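Local coordinates for cerato-platanin-like protein (Moniliophthora perniciosa, PDB 3SUM) that is of uncertain function but belongs to the cerato-platanins, small fungal proteins with a double-psi beta-barrel fold, and is probably secreted, at residues S62-T76 with A112-C125. Sequence-based numbering, arbitrary orientation.
Sequences SCWKLRYKGNHAFVT and AQLFSAYQVDGSCC
A chi1 of -176° swings Cys-63 SG opposite its backbone N and across to Cys-125, whose own SG lies beside its backbone N (chi1 -74°), and the two close a disulfide of 2.0 Å between their SG atoms. Strand 63-68 runs antiparallel to 116-120, an outermost strand of the sheet; the other edge of strand 63-68 is hydrogen-bonded to strand 71-76, and a type II' turn from Tyr-68 to Asn-71 connects the two. Lys-65 N donates to Tyr-118 O at 2.8 Å, and Tyr-118 N returns a longer bond to Lys-65 O. At the far end Phe-115 and Ser-116 both face Arg-67 in a classic beta bulge: Arg-67 N binds Ser-116 O, and Phe-115 N gives a short, bent bond of 2.7 Å to Arg-67 O.

On one side of the ladder, Gln-119 N lies over one face of the Trp-64 indole, toward its rim. Gln-119 CB sits 4.0 Å from the centroid of the five-membered ring as a CH-pi contact, and the Gln-119 amide is turned only 14° from the ring plane. Trp-64 NE1 donates in plane to Ser-62 OG at 2.9 Å, helping to hold the indole's rotation; Ser-62 OG is in turn hydrogen-bonded to Glu-59 O. Farther along, Leu-66 CD2 packs on Ala-117 CB.

The opposite face carries Lys-65 alongside Tyr-118; their weak NZ to OH bond is secondary to the C-terminal Pro-136, whose carboxylate meets both side chains. Nearby, Cys-124 CB lies over the Phe-74 ring, 3.9 Å from its centroid, and Cys-124 SG continues into a disulfide with Cys-133. The first disulfide and the ladder join the two segments, while the second disulfide and the Pro-136 carboxylate bring the C-terminal tail against them; that carboxylate probably stabilises the lysine's positive charge.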
loop_
_atom_site.group_PDB
_atom_site.type_symbol
_atom_site.label_atom_id
_atom_site.label_comp_id
_atom_site.label_asym_id
_atom_site.label_seq_id
_atom_site.Cartn_x
_atom_site.Cartn_y
_atom_site.Cartn_z
ATOM N N SER A 62 -5.630 6.028 -1.768
ATOM C CA SER A 62 -6.361 5.136 -2.685
ATOM C C SER A 62 -5.953 3.698 -2.438
ATOM O O SER A 62 -4.912 3.421 -1.853
ATOM C CB SER A 62 -6.144 5.456 -4.165
ATOM O OG SER A 62 -4.757 5.575 -4.450
ATOM N N CYS A 63 -6.743 2.815 -3.000
ATOM C CA CYS A 63 -6.546 1.357 -2.758
ATOM C C CYS A 63 -6.208 0.759 -4.063
ATOM O O CYS A 63 -6.933 0.990 -5.041
ATOM C CB CYS A 63 -7.848 0.829 -2.276
ATOM S SG CYS A 63 -7.687 -0.932 -1.823
ATOM N N TRP A 64 -5.143 -0.052 -4.126
ATOM C CA TRP A 64 -4.680 -0.596 -5.401
ATOM C C TRP A 64 -4.501 -2.090 -5.286
ATOM O O TRP A 64 -4.027 -2.575 -4.291
ATOM C CB TRP A 64 -3.329 0.002 -5.808
ATOM C CG TRP A 64 -3.536 1.376 -6.316
ATOM C CD1 TRP A 64 -3.927 2.420 -5.599
ATOM C CD2 TRP A 64 -3.376 1.822 -7.664
ATOM N NE1 TRP A 64 -4.054 3.510 -6.404
ATOM C CE2 TRP A 64 -3.742 3.162 -7.689
ATOM C CE3 TRP A 64 -2.938 1.198 -8.854
ATOM C CZ2 TRP A 64 -3.691 3.962 -8.863
ATOM C CZ3 TRP A 64 -2.900 1.994 -10.060
ATOM C CH2 TRP A 64 -3.259 3.366 -10.036
ATOM N N LYS A 65 -4.946 -2.800 -6.301
ATOM C CA LYS A 65 -4.694 -4.213 -6.317
ATOM C C LYS A 65 -3.423 -4.461 -7.105
ATOM O O LYS A 65 -3.301 -4.037 -8.265
ATOM C CB LYS A 65 -5.854 -4.918 -7.037
ATOM C CG LYS A 65 -5.605 -6.437 -6.870
ATOM C CD LYS A 65 -6.747 -7.241 -7.482
ATOM C CE LYS A 65 -6.407 -7.741 -8.863
ATOM N NZ LYS A 65 -7.399 -8.821 -9.258
ATOM N N LEU A 66 -2.462 -5.179 -6.525
ATOM C CA LEU A 66 -1.199 -5.408 -7.201
ATOM C C LEU A 66 -1.145 -6.908 -7.503
ATOM O O LEU A 66 -1.620 -7.719 -6.678
ATOM C CB LEU A 66 -0.011 -5.096 -6.273
ATOM C CG LEU A 66 0.022 -3.744 -5.556
ATOM C CD1 LEU A 66 1.308 -3.528 -4.775
ATOM C CD2 LEU A 66 -0.231 -2.626 -6.653
ATOM N N ARG A 67 -0.596 -7.276 -8.655
ATOM C CA ARG A 67 -0.374 -8.718 -8.924
ATOM C C ARG A 67 1.092 -8.962 -9.234
ATOM O O ARG A 67 1.743 -8.172 -9.950
ATOM C CB ARG A 67 -1.175 -9.209 -10.155
ATOM C CG ARG A 67 -2.703 -9.241 -9.997
ATOM C CD ARG A 67 -3.324 -9.867 -11.318
ATOM N NE ARG A 67 -4.735 -10.273 -11.200
ATOM C CZ ARG A 67 -5.176 -11.416 -10.647
ATOM N NH1 ARG A 67 -4.333 -12.286 -10.099
ATOM N NH2 ARG A 67 -6.478 -11.708 -10.644
ATOM N N TYR A 68 1.622 -10.031 -8.662
ATOM C CA TYR A 68 2.909 -10.562 -9.057
ATOM C C TYR A 68 2.706 -12.049 -9.261
ATOM O O TYR A 68 2.260 -12.754 -8.322
ATOM C CB TYR A 68 3.919 -10.345 -7.937
ATOM C CG TYR A 68 5.273 -10.873 -8.289
ATOM C CD1 TYR A 68 6.185 -10.062 -9.002
ATOM C CD2 TYR A 68 5.686 -12.133 -7.817
ATOM C CE1 TYR A 68 7.454 -10.522 -9.302
ATOM C CE2 TYR A 68 6.954 -12.606 -8.088
ATOM C CZ TYR A 68 7.852 -11.798 -8.794
ATOM O OH TYR A 68 9.131 -12.287 -9.090
ATOM N N LYS A 69 3.035 -12.523 -10.469
ATOM C CA LYS A 69 2.832 -13.912 -10.820
ATOM C C LYS A 69 1.422 -14.312 -10.373
ATOM O O LYS A 69 0.446 -13.694 -10.850
ATOM C CB LYS A 69 3.995 -14.766 -10.343
ATOM C CG LYS A 69 5.311 -14.385 -11.094
ATOM C CD LYS A 69 6.427 -15.287 -10.648
ATOM C CE LYS A 69 7.741 -14.903 -11.453
ATOM N NZ LYS A 69 8.932 -15.835 -11.217
ATOM N N GLY A 70 1.286 -15.322 -9.531
ATOM C CA GLY A 70 -0.042 -15.770 -9.121
ATOM C C GLY A 70 -0.506 -15.190 -7.780
ATOM O O GLY A 70 -1.447 -15.711 -7.185
ATOM N N ASN A 71 0.171 -14.154 -7.290
ATOM C CA ASN A 71 -0.165 -13.501 -6.017
ATOM C C ASN A 71 -0.806 -12.147 -6.273
ATOM O O ASN A 71 -0.566 -11.513 -7.304
ATOM C CB ASN A 71 1.069 -13.271 -5.180
ATOM C CG ASN A 71 1.900 -14.554 -4.995
ATOM O OD1 ASN A 71 1.377 -15.658 -5.019
ATOM N ND2 ASN A 71 3.184 -14.395 -4.850
ATOM N N HIS A 72 -1.575 -11.683 -5.318
ATOM C CA HIS A 72 -2.070 -10.323 -5.397
ATOM C C HIS A 72 -2.216 -9.775 -3.991
ATOM O O HIS A 72 -2.166 -10.517 -2.987
ATOM C CB HIS A 72 -3.396 -10.259 -6.167
ATOM C CG HIS A 72 -4.559 -10.899 -5.450
ATOM N ND1 HIS A 72 -4.810 -12.264 -5.521
ATOM C CD2 HIS A 72 -5.557 -10.369 -4.696
ATOM C CE1 HIS A 72 -5.906 -12.543 -4.832
ATOM N NE2 HIS A 72 -6.370 -11.414 -4.308
ATOM N N ALA A 73 -2.304 -8.452 -3.902
ATOM C CA ALA A 73 -2.521 -7.822 -2.643
ATOM C C ALA A 73 -3.261 -6.530 -2.856
ATOM O O ALA A 73 -3.168 -5.929 -3.937
ATOM C CB ALA A 73 -1.132 -7.537 -1.917
ATOM N N PHE A 74 -3.927 -6.077 -1.812
ATOM C CA PHE A 74 -4.562 -4.802 -1.856
ATOM C C PHE A 74 -3.827 -3.835 -0.954
ATOM O O PHE A 74 -3.580 -4.101 0.221
ATOM C CB PHE A 74 -6.046 -4.910 -1.411
ATOM C CG PHE A 74 -6.867 -5.721 -2.341
ATOM C CD1 PHE A 74 -7.397 -5.171 -3.532
ATOM C CD2 PHE A 74 -7.190 -7.064 -1.999
ATOM C CE1 PHE A 74 -8.208 -5.907 -4.353
ATOM C CE2 PHE A 74 -8.016 -7.810 -2.858
ATOM C CZ PHE A 74 -8.498 -7.218 -4.041
ATOM N N VAL A 75 -3.426 -2.700 -1.530
ATOM C CA VAL A 75 -2.552 -1.816 -0.800
ATOM C C VAL A 75 -3.114 -0.398 -0.739
ATOM O O VAL A 75 -3.786 -0.002 -1.638
ATOM C CB VAL A 75 -1.126 -1.800 -1.414
ATOM C CG1 VAL A 75 -0.539 -3.232 -1.503
ATOM C CG2 VAL A 75 -1.094 -1.230 -2.846
ATOM N N THR A 76 -2.813 0.346 0.368
ATOM C CA THR A 76 -3.255 1.678 0.479
ATOM C C THR A 76 -2.080 2.555 0.157
ATOM O O THR A 76 -0.982 2.352 0.671
ATOM C CB THR A 76 -3.722 1.919 1.908
ATOM O OG1 THR A 76 -4.744 0.958 2.173
ATOM C CG2 THR A 76 -4.382 3.333 2.054
ATOM N N ALA A 112 10.947 -5.697 -7.702
ATOM C CA ALA A 112 10.219 -6.706 -8.522
ATOM C C ALA A 112 9.325 -5.939 -9.498
ATOM O O ALA A 112 8.794 -4.899 -9.164
ATOM C CB ALA A 112 9.326 -7.594 -7.574
ATOM N N GLN A 113 9.124 -6.495 -10.688
ATOM C CA GLN A 113 8.193 -5.896 -11.607
ATOM C C GLN A 113 6.860 -6.576 -11.358
ATOM O O GLN A 113 6.844 -7.795 -11.139
ATOM C CB GLN A 113 8.687 -6.141 -13.009
ATOM C CG GLN A 113 10.155 -5.842 -13.024
ATOM C CD GLN A 113 10.586 -5.388 -14.343
ATOM O OE1 GLN A 113 9.867 -4.602 -14.997
ATOM N NE2 GLN A 113 11.767 -5.888 -14.778
ATOM N N LEU A 114 5.789 -5.766 -11.362
ATOM C CA LEU A 114 4.439 -6.275 -11.144
ATOM C C LEU A 114 3.835 -6.718 -12.404
ATOM O O LEU A 114 4.122 -6.145 -13.429
ATOM C CB LEU A 114 3.556 -5.235 -10.514
ATOM C CG LEU A 114 4.039 -4.825 -9.137
ATOM C CD1 LEU A 114 3.021 -3.743 -8.605
ATOM C CD2 LEU A 114 4.102 -6.033 -8.154
ATOM N N PHE A 115 2.967 -7.740 -12.341
ATOM C CA PHE A 115 2.139 -8.059 -13.506
ATOM C C PHE A 115 1.179 -6.926 -13.821
ATOM O O PHE A 115 1.007 -6.561 -14.999
ATOM C CB PHE A 115 1.302 -9.333 -13.275
ATOM C CG PHE A 115 0.441 -9.635 -14.441
ATOM C CD1 PHE A 115 -0.876 -9.243 -14.444
ATOM C CD2 PHE A 115 1.001 -10.167 -15.594
ATOM C CE1 PHE A 115 -1.684 -9.436 -15.510
ATOM C CE2 PHE A 115 0.176 -10.408 -16.707
ATOM C CZ PHE A 115 -1.149 -10.008 -16.673
ATOM N N SER A 116 0.561 -6.327 -12.783
ATOM C CA SER A 116 -0.424 -5.284 -13.045
ATOM C C SER A 116 -0.632 -4.567 -11.734
ATOM O O SER A 116 -0.307 -5.129 -10.671
ATOM C CB SER A 116 -1.765 -5.883 -13.470
ATOM O OG SER A 116 -2.236 -6.761 -12.424
ATOM N N ALA A 117 -1.190 -3.367 -11.810
ATOM C CA ALA A 117 -1.626 -2.619 -10.636
ATOM C C ALA A 117 -2.737 -1.763 -11.134
ATOM O O ALA A 117 -2.582 -1.084 -12.177
ATOM C CB ALA A 117 -0.501 -1.687 -10.110
ATOM N N TYR A 118 -3.858 -1.758 -10.415
ATOM C CA TYR A 118 -4.929 -0.827 -10.751
ATOM C C TYR A 118 -5.713 -0.512 -9.507
ATOM O O TYR A 118 -5.735 -1.322 -8.545
ATOM C CB TYR A 118 -5.852 -1.413 -11.830
ATOM C CG TYR A 118 -6.463 -2.770 -11.578
ATOM C CD1 TYR A 118 -5.871 -3.924 -12.077
ATOM C CD2 TYR A 118 -7.656 -2.895 -10.882
ATOM C CE1 TYR A 118 -6.447 -5.197 -11.867
ATOM C CE2 TYR A 118 -8.274 -4.148 -10.714
ATOM C CZ TYR A 118 -7.661 -5.266 -11.190
ATOM O OH TYR A 118 -8.296 -6.450 -10.998
ATOM N N GLN A 119 -6.355 0.650 -9.513
ATOM C CA GLN A 119 -7.043 1.079 -8.341
ATOM C C GLN A 119 -8.343 0.347 -8.299
ATOM O O GLN A 119 -8.925 -0.011 -9.348
ATOM C CB GLN A 119 -7.329 2.546 -8.426
ATOM C CG GLN A 119 -8.014 3.134 -7.226
ATOM C CD GLN A 119 -8.182 4.640 -7.403
ATOM O OE1 GLN A 119 -7.784 5.180 -8.413
ATOM N NE2 GLN A 119 -8.686 5.295 -6.426
ATOM N N VAL A 120 -8.755 0.078 -7.062
ATOM C CA VAL A 120 -9.985 -0.608 -6.764
ATOM C C VAL A 120 -10.715 0.190 -5.710
ATOM O O VAL A 120 -10.162 1.119 -5.086
ATOM C CB VAL A 120 -9.744 -2.036 -6.265
ATOM C CG1 VAL A 120 -9.040 -2.904 -7.353
ATOM C CG2 VAL A 120 -8.841 -2.022 -4.961
ATOM N N ASP A 121 -11.942 -0.212 -5.434
ATOM C CA ASP A 121 -12.688 0.448 -4.373
ATOM C C ASP A 121 -11.968 0.404 -3.051
ATOM O O ASP A 121 -11.314 -0.597 -2.704
ATOM C CB ASP A 121 -14.085 -0.209 -4.232
ATOM C CG ASP A 121 -14.958 0.599 -3.305
ATOM O OD1 ASP A 121 -15.087 0.197 -2.109
ATOM O OD2 ASP A 121 -15.423 1.662 -3.771
ATOM N N GLY A 122 -12.098 1.482 -2.273
ATOM C CA GLY A 122 -11.409 1.533 -0.973
ATOM C C GLY A 122 -11.851 0.429 0.006
ATOM O O GLY A 122 -11.113 0.093 0.918
ATOM N N SER A 123 -13.034 -0.148 -0.176
ATOM C CA SER A 123 -13.431 -1.249 0.766
ATOM C C SER A 123 -12.452 -2.409 0.689
ATOM O O SER A 123 -12.192 -3.097 1.673
ATOM C CB SER A 123 -14.865 -1.725 0.419
ATOM O OG SER A 123 -14.816 -2.143 -0.929
ATOM N N CYS A 124 -11.790 -2.595 -0.458
ATOM C CA CYS A 124 -10.770 -3.613 -0.535
ATOM C C CYS A 124 -9.608 -3.334 0.398
ATOM O O CYS A 124 -8.823 -4.217 0.711
ATOM C CB CYS A 124 -10.242 -3.739 -2.003
ATOM S SG CYS A 124 -11.546 -4.183 -3.125
ATOM N N CYS A 125 -9.421 -2.062 0.763
ATOM C CA CYS A 125 -8.360 -1.687 1.708
ATOM C C CYS A 125 -8.993 -1.315 3.099
ATOM O O CYS A 125 -8.430 -0.530 3.842
ATOM C CB CYS A 125 -7.574 -0.482 1.167
ATOM S SG CYS A 125 -6.491 -0.970 -0.203
HETATM O O HOH W 1 -5.465 6.859 -7.414
HETATM O O HOH W 2 -9.211 3.517 -4.164
HETATM O O HOH W 3 -3.726 -5.804 -10.352
HETATM O O HOH W 4 -6.782 1.649 3.847
#